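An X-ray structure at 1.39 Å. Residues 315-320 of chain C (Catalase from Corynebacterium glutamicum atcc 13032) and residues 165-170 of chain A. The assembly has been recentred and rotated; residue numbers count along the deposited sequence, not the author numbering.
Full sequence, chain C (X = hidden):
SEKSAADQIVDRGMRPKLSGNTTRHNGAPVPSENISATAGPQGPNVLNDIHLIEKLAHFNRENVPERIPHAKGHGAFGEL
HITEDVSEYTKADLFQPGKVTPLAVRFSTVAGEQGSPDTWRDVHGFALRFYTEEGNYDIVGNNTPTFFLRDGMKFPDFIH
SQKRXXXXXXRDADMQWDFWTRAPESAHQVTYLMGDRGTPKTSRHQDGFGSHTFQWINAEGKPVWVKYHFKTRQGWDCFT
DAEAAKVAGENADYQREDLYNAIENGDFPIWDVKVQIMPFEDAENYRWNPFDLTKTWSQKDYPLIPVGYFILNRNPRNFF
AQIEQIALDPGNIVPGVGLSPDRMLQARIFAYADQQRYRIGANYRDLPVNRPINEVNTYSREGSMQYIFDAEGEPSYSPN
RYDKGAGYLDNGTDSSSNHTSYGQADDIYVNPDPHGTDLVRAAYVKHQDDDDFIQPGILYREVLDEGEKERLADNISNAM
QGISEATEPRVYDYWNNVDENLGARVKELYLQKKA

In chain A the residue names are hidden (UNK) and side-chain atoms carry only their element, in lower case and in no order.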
ATOM      1  N   ASN C 315       6.548 -29.300  -9.891  1.00 11.51           N
ATOM      2  CA  ASN C 315       5.462 -28.335  -9.881  1.00 10.70           C
ATOM      3  C   ASN C 315       5.562 -27.468  -8.623  1.00 10.38           C
ATOM      4  O   ASN C 315       6.117 -27.898  -7.614  1.00 10.73           O
ATOM      5  CB  ASN C 315       4.106 -29.055  -9.914  1.00 12.07           C
ATOM      6  CG  ASN C 315       3.694 -29.477 -11.315  1.00 12.04           C
ATOM      7  OD1 ASN C 315       3.086 -30.543 -11.514  1.00 14.29           O
ATOM      8  ND2 ASN C 315       4.002 -28.637 -12.292  1.00 11.17           N
ATOM      9  N   PRO C 316       5.025 -26.239  -8.671  1.00 10.63           N
ATOM     10  CA  PRO C 316       4.965 -25.460  -7.425  1.00 10.14           C
ATOM     11  C   PRO C 316       4.122 -26.169  -6.353  1.00 11.17           C
ATOM     12  O   PRO C 316       3.206 -26.941  -6.685  1.00 11.78           O
ATOM     13  CB  PRO C 316       4.300 -24.143  -7.857  1.00 12.44           C
ATOM     14  CG  PRO C 316       3.587 -24.452  -9.117  1.00 17.99           C
ATOM     15  CD  PRO C 316       4.336 -25.573  -9.791  1.00 12.48           C
ATOM     16  N   ARG C 317       4.449 -25.933  -5.085  1.00 10.91           N
ATOM     17  CA  ARG C 317       3.603 -26.388  -3.986  1.00 11.07           C
ATOM     18  C   ARG C 317       2.358 -25.514  -3.875  1.00 10.97           C
ATOM     19  O   ARG C 317       1.273 -26.003  -3.564  1.00 11.18           O
ATOM     20  CB  ARG C 317       4.356 -26.322  -2.660  1.00 12.04           C
ATOM     21  CG  ARG C 317       5.712 -26.978  -2.653  1.00 15.83           C
ATOM     22  CD  ARG C 317       5.612 -28.477  -2.773  1.00 16.32           C
ATOM     23  NE  ARG C 317       6.886 -29.089  -2.404  1.00 14.39           N
ATOM     24  CZ  ARG C 317       7.315 -30.260  -2.863  1.00 15.34           C
ATOM     25  NH1 ARG C 317       6.582 -30.948  -3.728  1.00 17.61           N
ATOM     26  NH2 ARG C 317       8.494 -30.730  -2.472  1.00 17.40           N
ATOM     27  N   ASN C 318       2.528 -24.211  -4.099  1.00  8.83           N
ATOM     28  CA  ASN C 318       1.432 -23.247  -4.000  1.00  9.26           C
ATOM     29  C   ASN C 318       1.657 -22.192  -5.080  1.00  8.95           C
ATOM     30  O   ASN C 318       2.666 -21.474  -5.069  1.00  8.95           O
ATOM     31  CB  ASN C 318       1.368 -22.624  -2.591  1.00  8.77           C
ATOM     32  CG  ASN C 318       0.255 -21.580  -2.443  1.00  8.99           C
ATOM     33  OD1 ASN C 318       0.250 -20.555  -3.126  1.00  9.42           O
ATOM     34  ND2 ASN C 318      -0.679 -21.832  -1.527  1.00  9.78           N
ATOM     35  N   PHE C 319       0.718 -22.121  -6.017  1.00  8.62           N
ATOM     36  CA  PHE C 319       0.833 -21.279  -7.197  1.00  8.82           C
ATOM     37  C   PHE C 319       0.995 -19.796  -6.864  1.00  7.87           C
ATOM     38  O   PHE C 319       1.899 -19.134  -7.385  1.00  8.56           O
ATOM     39  CB  PHE C 319      -0.389 -21.508  -8.093  1.00  8.73           C
ATOM     40  CG  PHE C 319      -0.364 -20.724  -9.366  1.00 11.01           C
ATOM     41  CD1 PHE C 319      -0.879 -19.435  -9.413  1.00 13.09           C
ATOM     42  CD2 PHE C 319       0.168 -21.277 -10.519  1.00 12.74           C
ATOM     43  CE1 PHE C 319      -0.855 -18.704 -10.594  1.00 14.52           C
ATOM     44  CE2 PHE C 319       0.187 -20.560 -11.708  1.00 13.98           C
ATOM     45  CZ  PHE C 319      -0.321 -19.269 -11.742  1.00 13.44           C
ATOM     46  N   PHE C 320       0.120 -19.259  -6.023  1.00  7.62           N
ATOM     47  CA  PHE C 320       0.197 -17.844  -5.694  1.00  8.02           C
ATOM     48  C   PHE C 320       1.518 -17.535  -4.991  1.00  7.66           C
ATOM     49  O   PHE C 320       2.219 -16.576  -5.334  1.00  8.25           O
ATOM     50  CB  PHE C 320      -0.979 -17.421  -4.808  1.00  8.68           C
ATOM     51  CG  PHE C 320      -0.930 -15.972  -4.403  1.00  8.62           C
ATOM     52  CD1 PHE C 320      -1.529 -15.002  -5.195  1.00  9.87           C
ATOM     53  CD2 PHE C 320      -0.275 -15.580  -3.247  1.00  8.91           C
ATOM     54  CE1 PHE C 320      -1.479 -13.664  -4.831  1.00 11.95           C
ATOM     55  CE2 PHE C 320      -0.213 -14.246  -2.882  1.00 10.15           C
ATOM     56  CZ  PHE C 320      -0.819 -13.287  -3.678  1.00 10.98           C
TER
ATOM     57  N   UNK A 165      -7.656 -23.696  -7.525  1.00  8.66           N
ATOM     58  CA  UNK A 165      -6.952 -24.551  -6.577  1.00  8.51           C
ATOM     59  C   UNK A 165      -5.639 -23.903  -6.142  1.00  7.89           C
ATOM     60  O   UNK A 165      -4.943 -23.275  -6.948  1.00  8.25           O
ATOM     61  c   UNK A 165      -7.845 -26.798  -7.551  1.00  8.63           C
ATOM     62  c   UNK A 165      -7.385 -28.002  -8.350  1.00 11.14           C
ATOM     63  c   UNK A 165      -8.540 -27.234  -6.279  1.00  9.41           C
ATOM     64  c   UNK A 165      -6.653 -25.903  -7.219  1.00  9.02           C
ATOM     65  N   UNK A 166      -5.287 -24.055  -4.872  1.00  7.89           N
ATOM     66  CA  UNK A 166      -4.065 -23.440  -4.380  1.00  8.21           C
ATOM     67  C   UNK A 166      -2.798 -24.001  -5.016  1.00  9.31           C
ATOM     68  O   UNK A 166      -1.818 -23.277  -5.176  1.00  8.71           O
ATOM     69  c   UNK A 166      -4.988 -22.653  -2.153  1.00  9.37           C
ATOM     70  o   UNK A 166      -5.504 -21.693  -2.729  1.00 10.17           O
ATOM     71  c   UNK A 166      -3.967 -23.531  -2.853  1.00  8.54           C
ATOM     72  n   UNK A 166      -5.263 -22.958  -0.895  1.00  9.98           N
ATOM     73  N   UNK A 167      -2.808 -25.278  -5.387  1.00  8.75           N
ATOM     74  CA  UNK A 167      -1.569 -25.892  -5.855  1.00  9.35           C
ATOM     75  C   UNK A 167      -1.166 -25.456  -7.266  1.00  9.54           C
ATOM     76  O   UNK A 167       0.020 -25.248  -7.528  1.00 11.55           O
ATOM     77  n   UNK A 167      -3.478 -31.839  -7.009  1.00 18.83           N
ATOM     78  c   UNK A 167      -3.491 -30.384  -7.298  1.00 14.15           C
ATOM     79  c   UNK A 167      -2.539 -28.157  -6.670  1.00 11.29           C
ATOM     80  c   UNK A 167      -2.538 -29.656  -6.379  1.00 13.64           C
ATOM     81  c   UNK A 167      -1.594 -27.427  -5.721  1.00 10.51           C
ATOM     82  N   UNK A 168      -2.139 -25.284  -8.161  1.00  9.70           N
ATOM     83  CA  UNK A 168      -1.815 -25.166  -9.582  1.00  9.39           C
ATOM     84  C   UNK A 168      -2.528 -24.048 -10.336  1.00  8.91           C
ATOM     85  O   UNK A 168      -2.393 -23.934 -11.553  1.00  8.78           O
ATOM     86  o   UNK A 168      -4.399 -26.210  -9.845  1.00 10.49           O
ATOM     87  c   UNK A 168      -3.505 -26.966 -10.221  1.00 10.41           C
ATOM     88  c   UNK A 168      -2.057 -26.505 -10.297  1.00  9.63           C
ATOM     89  n   UNK A 168      -3.743 -28.222 -10.592  1.00 11.74           N
ATOM     90  N   UNK A 169      -3.311 -23.240  -9.633  1.00  8.26           N
ATOM     91  CA  UNK A 169      -3.998 -22.137 -10.279  1.00  9.47           C
ATOM     92  C   UNK A 169      -5.059 -22.530 -11.296  1.00  8.32           C
ATOM     93  O   UNK A 169      -5.359 -21.744 -12.192  1.00  9.02           O
ATOM     94  N   UNK A 170      -5.628 -23.728 -11.167  1.00  8.91           N
ATOM     95  CA  UNK A 170      -6.702 -24.160 -12.066  1.00  8.74           C
ATOM     96  C   UNK A 170      -8.047 -24.135 -11.352  1.00  8.86           C
ATOM     97  O   UNK A 170      -8.137 -24.525 -10.188  1.00  9.47           O
ATOM     98  c   UNK A 170      -5.037 -27.236 -13.834  1.00 11.53           C
ATOM     99  c   UNK A 170      -5.180 -25.776 -13.412  1.00  9.83           C
ATOM    100  c   UNK A 170      -6.450 -25.580 -12.584  1.00  9.89           C
ATOM    101  c   UNK A 170      -5.172 -24.852 -14.625  1.00 11.16           C
TER
HETATM  102  O   HOH W   1      -2.261 -20.582  -5.287  1.00  9.15           O
HETATM  103  O   HOH W   2       1.162 -27.640  -8.691  1.00 21.81           O

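Position 165 of chain A carries four side-chain carbons and no other element. The chain forks at its second carbon. The side chain makes no contact with the chain C stretch, and its end leads away. The atoms could be read only as leucine, since isoleucine forks at the first carbon. This is L165(A). Its work is local: L165(A) N donates to the backbone O of position 170 at 2.8 Å, and L165(A) O accepts from the backbone N of position 169 at 3.1 Å.

Position 166 has two side-chain carbons, the second bearing one oxygen and one nitrogen. This is a short carboxamide. Its CB lies 3.9 Å from ND2 of N318(C), a plain contact. The residue is N166(A), with chi1 in the m well. OD1 is hydrogen-bonded elsewhere in the structure. Its backbone matters most here, because N166(A) O accepts a hydrogen bond from F319(C) N at 2.9 Å.

Position 167 shows four carbons in a row ending in nitrogen. Its CA comes 3.7 Å from R317(C) O. Its CA-to-CB bond points away overall, though CB touches the other stretch. An unbranched chain of this kind is lysine, K167(A). It has a p rotamer at chi1, then t throughout, so the chain is extended. NZ finds its hydrogen bonding elsewhere in the structure.

Position 168 again has two carbons, with one oxygen and one nitrogen on the second. Its CA-to-CB bond points away from chain C. The contact comes through its backbone O, which lies 3.8 Å from CD2 of F319(C). The residue is N168(A). N168(A) OD1 turns back to its own chain and accepts from the backbone N of position 170 at 3.1 Å.

Position 169 has no side-chain atoms. Its backbone N is 3.7 Å from CB of F319(C). The CA of position 169 lies over one face of the F319(C) ring, 4.2 Å from the ring centroid, in a CH-pi contact. The residue is glycine, G169(A). Phi is 66°, a value that favours glycine by itself. An ideal CB on G169(A) would sit 3.1 Å from CG of F319(C), which is tight.

Position 170 has four carbons, forked at the second. The side chain stays out of reach of chain C. This is L170(A), with chi1 m and chi2 t.

The contact joins a turn of chain A to the start of a helix in chain C. N318(C) is the N-cap residue, and its side chain caps a backbone N just past the stretch. The first helical NH, F319(C) N, is met by N166(A) O from the other chain. N166(A) O also takes a hydrogen bond from water 1 at 2.7 Å, and water 1 accepts from F320(C) N at 2.8 Å. Water 2 donates to K167(A) O and to P316(C) O, both at 2.9 Å, linking two carbonyls that could not bond directly. The F319(C) ring packs over G169(A).

Chain A, residues 165-170: LNKNGL
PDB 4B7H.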